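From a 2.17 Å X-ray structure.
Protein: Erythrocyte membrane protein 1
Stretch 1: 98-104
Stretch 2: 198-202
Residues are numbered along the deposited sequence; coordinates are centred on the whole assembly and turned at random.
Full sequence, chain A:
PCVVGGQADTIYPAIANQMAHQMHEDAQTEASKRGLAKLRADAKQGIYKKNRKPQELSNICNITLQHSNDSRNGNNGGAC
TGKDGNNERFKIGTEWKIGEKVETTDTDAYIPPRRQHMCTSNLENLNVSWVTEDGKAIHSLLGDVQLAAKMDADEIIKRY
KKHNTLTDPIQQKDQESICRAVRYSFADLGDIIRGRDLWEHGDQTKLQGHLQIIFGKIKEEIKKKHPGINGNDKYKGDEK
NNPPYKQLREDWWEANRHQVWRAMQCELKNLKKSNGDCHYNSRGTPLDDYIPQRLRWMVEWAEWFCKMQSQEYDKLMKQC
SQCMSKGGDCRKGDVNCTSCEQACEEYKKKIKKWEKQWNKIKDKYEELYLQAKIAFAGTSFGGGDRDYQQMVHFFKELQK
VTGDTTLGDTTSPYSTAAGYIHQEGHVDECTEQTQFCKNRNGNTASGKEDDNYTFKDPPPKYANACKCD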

ATOM      1  N   ILE A  98      -5.255 -11.188   7.897  1.00 51.58           N
ATOM      2  CA  ILE A  98      -4.574 -11.952   6.863  1.00 51.81           C
ATOM      3  C   ILE A  98      -5.506 -12.164   5.673  1.00 52.96           C
ATOM      4  O   ILE A  98      -6.734 -12.191   5.805  1.00 48.66           O
ATOM      5  CB  ILE A  98      -4.078 -13.291   7.448  1.00 59.46           C
ATOM      6  CG1 ILE A  98      -3.297 -13.051   8.748  1.00 64.37           C
ATOM      7  CG2 ILE A  98      -3.217 -14.049   6.452  1.00 61.12           C
ATOM      8  CD1 ILE A  98      -4.133 -13.157  10.025  1.00 68.30           C
ATOM      9  N   GLY A  99      -4.910 -12.300   4.491  1.00 61.29           N
ATOM     10  CA  GLY A  99      -5.700 -12.599   3.312  1.00 71.83           C
ATOM     11  C   GLY A  99      -6.418 -13.929   3.432  1.00 83.25           C
ATOM     12  O   GLY A  99      -5.949 -14.866   4.085  1.00 83.43           O
ATOM     13  N   GLU A 100      -7.579 -14.010   2.786  1.00 97.49           N
ATOM     14  CA  GLU A 100      -8.386 -15.221   2.849  1.00108.47           C
ATOM     15  C   GLU A 100      -7.863 -16.258   1.863  1.00113.27           C
ATOM     16  O   GLU A 100      -8.630 -16.834   1.080  1.00116.66           O
ATOM     17  CB  GLU A 100      -9.858 -14.889   2.606  1.00115.15           C
ATOM     18  CG  GLU A 100     -10.450 -14.004   3.698  1.00117.36           C
ATOM     19  CD  GLU A 100     -11.860 -13.547   3.399  1.00122.02           C
ATOM     20  OE1 GLU A 100     -12.505 -14.128   2.500  1.00125.37           O
ATOM     21  OE2 GLU A 100     -12.323 -12.594   4.060  1.00122.68           O
ATOM     22  N   LYS A 101      -6.545 -16.486   1.910  1.00113.90           N
ATOM     23  CA  LYS A 101      -5.879 -17.522   1.127  1.00115.84           C
ATOM     24  C   LYS A 101      -6.048 -18.844   1.857  1.00118.73           C
ATOM     25  O   LYS A 101      -5.520 -19.028   2.960  1.00117.29           O
ATOM     26  CB  LYS A 101      -4.402 -17.193   0.933  1.00113.93           C
ATOM     27  CG  LYS A 101      -3.656 -18.218   0.104  1.00118.13           C
ATOM     28  CD  LYS A 101      -2.157 -17.999   0.167  1.00118.91           C
ATOM     29  CE  LYS A 101      -1.436 -18.946  -0.778  1.00121.44           C
ATOM     30  NZ  LYS A 101       0.050 -18.849  -0.713  1.00121.67           N
ATOM     31  N   VAL A 102      -6.798 -19.758   1.240  1.00122.86           N
ATOM     32  CA  VAL A 102      -7.252 -20.972   1.895  1.00128.60           C
ATOM     33  C   VAL A 102      -6.473 -22.197   1.436  1.00133.87           C
ATOM     34  O   VAL A 102      -6.609 -23.275   2.033  1.00136.54           O
ATOM     35  CB  VAL A 102      -8.784 -21.104   1.685  1.00130.04           C
ATOM     36  CG1 VAL A 102      -9.237 -22.487   1.161  1.00133.50           C
ATOM     37  CG2 VAL A 102      -9.530 -20.696   2.961  1.00129.04           C
ATOM     38  N   GLU A 103      -5.576 -22.035   0.459  1.00135.65           N
ATOM     39  CA  GLU A 103      -4.865 -23.139  -0.178  1.00142.90           C
ATOM     40  C   GLU A 103      -3.671 -23.642   0.633  1.00152.20           C
ATOM     41  O   GLU A 103      -3.528 -24.852   0.829  1.00157.32           O
ATOM     42  CB  GLU A 103      -4.416 -22.724  -1.586  1.00137.77           C
ATOM     43  CG  GLU A 103      -4.060 -21.245  -1.748  1.00130.89           C
ATOM     44  CD  GLU A 103      -5.273 -20.369  -2.015  1.00125.49           C
ATOM     45  OE1 GLU A 103      -6.341 -20.629  -1.423  1.00125.22           O
ATOM     46  OE2 GLU A 103      -5.157 -19.421  -2.819  1.00121.65           O
ATOM     47  N   THR A 104      -2.797 -22.754   1.087  1.00158.13           N
ATOM     48  CA  THR A 104      -1.651 -23.219   1.865  1.00166.42           C
ATOM     49  C   THR A 104      -1.526 -22.532   3.217  1.00167.79           C
ATOM     50  O   THR A 104      -1.231 -23.207   4.212  1.00171.23           O
ATOM     51  CB  THR A 104      -0.346 -23.042   1.072  1.00169.70           C
ATOM     52  OG1 THR A 104      -0.401 -21.852   0.282  1.00166.21           O
ATOM     53  CG2 THR A 104      -0.090 -24.248   0.157  1.00174.57           C
ATOM     54  N   LEU A 198      -1.501  -8.677  -4.007  1.00 31.24           N
ATOM     55  CA  LEU A 198      -1.382  -9.861  -3.160  1.00 32.94           C
ATOM     56  C   LEU A 198      -2.669 -10.264  -2.444  1.00 35.76           C
ATOM     57  O   LEU A 198      -2.689 -11.325  -1.811  1.00 36.59           O
ATOM     58  CB  LEU A 198      -0.285  -9.649  -2.111  1.00 32.77           C
ATOM     59  CG  LEU A 198       1.135  -9.479  -2.651  1.00 32.35           C
ATOM     60  CD1 LEU A 198       2.074  -9.079  -1.529  1.00 32.96           C
ATOM     61  CD2 LEU A 198       1.605 -10.757  -3.316  1.00 31.71           C
ATOM     62  N   TRP A 199      -3.731  -9.462  -2.507  1.00 33.83           N
ATOM     63  CA  TRP A 199      -4.958  -9.784  -1.779  1.00 35.94           C
ATOM     64  C   TRP A 199      -5.766 -10.803  -2.579  1.00 37.17           C
ATOM     65  O   TRP A 199      -6.271 -10.493  -3.663  1.00 36.33           O
ATOM     66  CB  TRP A 199      -5.785  -8.528  -1.514  1.00 32.74           C
ATOM     67  CG  TRP A 199      -6.946  -8.776  -0.582  1.00 36.24           C
ATOM     68  CD1 TRP A 199      -7.086  -9.818   0.291  1.00 36.03           C
ATOM     69  CD2 TRP A 199      -8.127  -7.973  -0.438  1.00 36.12           C
ATOM     70  NE1 TRP A 199      -8.274  -9.710   0.971  1.00 37.83           N
ATOM     71  CE2 TRP A 199      -8.933  -8.588   0.543  1.00 38.55           C
ATOM     72  CE3 TRP A 199      -8.579  -6.794  -1.041  1.00 35.83           C
ATOM     73  CZ2 TRP A 199     -10.167  -8.065   0.933  1.00 41.62           C
ATOM     74  CZ3 TRP A 199      -9.805  -6.277  -0.651  1.00 40.54           C
ATOM     75  CH2 TRP A 199     -10.585  -6.912   0.327  1.00 40.50           C
ATOM     76  N   GLU A 200      -5.893 -12.016  -2.046  1.00 38.57           N
ATOM     77  CA  GLU A 200      -6.692 -13.062  -2.669  1.00 46.98           C
ATOM     78  C   GLU A 200      -8.028 -13.155  -1.944  1.00 50.48           C
ATOM     79  O   GLU A 200      -8.075 -13.445  -0.743  1.00 51.50           O
ATOM     80  CB  GLU A 200      -5.958 -14.401  -2.654  1.00 56.64           C
ATOM     81  CG  GLU A 200      -4.744 -14.422  -3.575  1.00 66.82           C
ATOM     82  CD  GLU A 200      -4.029 -15.758  -3.589  1.00 77.30           C
ATOM     83  OE1 GLU A 200      -3.678 -16.237  -4.690  1.00 80.35           O
ATOM     84  OE2 GLU A 200      -3.817 -16.330  -2.500  1.00 81.29           O
ATOM     85  N   HIS A 201      -9.106 -12.903  -2.678  1.00 50.14           N
ATOM     86  CA  HIS A 201     -10.435 -12.801  -2.096  1.00 48.15           C
ATOM     87  C   HIS A 201     -11.442 -13.091  -3.198  1.00 47.32           C
ATOM     88  O   HIS A 201     -11.109 -13.084  -4.385  1.00 45.39           O
ATOM     89  CB  HIS A 201     -10.653 -11.417  -1.477  1.00 49.51           C
ATOM     90  CG  HIS A 201     -11.898 -11.307  -0.656  1.00 54.73           C
ATOM     91  ND1 HIS A 201     -13.065 -10.758  -1.144  1.00 57.37           N
ATOM     92  CD2 HIS A 201     -12.159 -11.674   0.621  1.00 57.07           C
ATOM     93  CE1 HIS A 201     -13.993 -10.795  -0.204  1.00 58.08           C
ATOM     94  NE2 HIS A 201     -13.468 -11.345   0.877  1.00 58.94           N
ATOM     95  N   GLY A 202     -12.685 -13.356  -2.786  1.00 50.82           N
ATOM     96  CA  GLY A 202     -13.728 -13.645  -3.758  1.00 48.19           C
ATOM     97  C   GLY A 202     -13.940 -12.510  -4.740  1.00 50.95           C
ATOM     98  O   GLY A 202     -14.014 -12.724  -5.953  1.00 52.69           O
TER

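Two carboxylates face each other across this contact: Glu 103 OE2 lies 3.4 Å from Glu 200 OE2, and since both atoms are acceptors, no hydrogen bond joins them. The approach brings like charges together, although Glu 103 is poorly ordered and its position carries less weight.

No hydrogen bond crosses between the stretches, which bury 259 Å² in total, both sides summed. No backbone hydrogen bond crosses, so the stretches do not pair as in a sheet; the nearest CA atoms, Gly 99 to Trp 199, Glu 100 to His 201 and Lys 101 to Glu 200, are each 5.9 Å apart, in a register that does not run in order, and Glu 100 N stands 3.6 Å from Glu 200 O.

What remains is close packing without hydrogen bonds or salt bridges. Gly 99 CA meets the edge of the indole at Trp 199 CD1, 4.3 Å away. Glu 200 loses the most surface; its OE2 approaches the aliphatic part of Lys 101, 3.2 Å from CG, while the all-t lysine chain carries its amine away from the other stretch. Glu 100 OE1 comes within 3.1 Å of His 201 CD2, obliquely to the ring. Glu 100 OE1 also lies 3.4 Å from His 201 NE2, but the angle is too poor for a hydrogen bond. His 201 ND1 is otherwise engaged, capping the helix that follows.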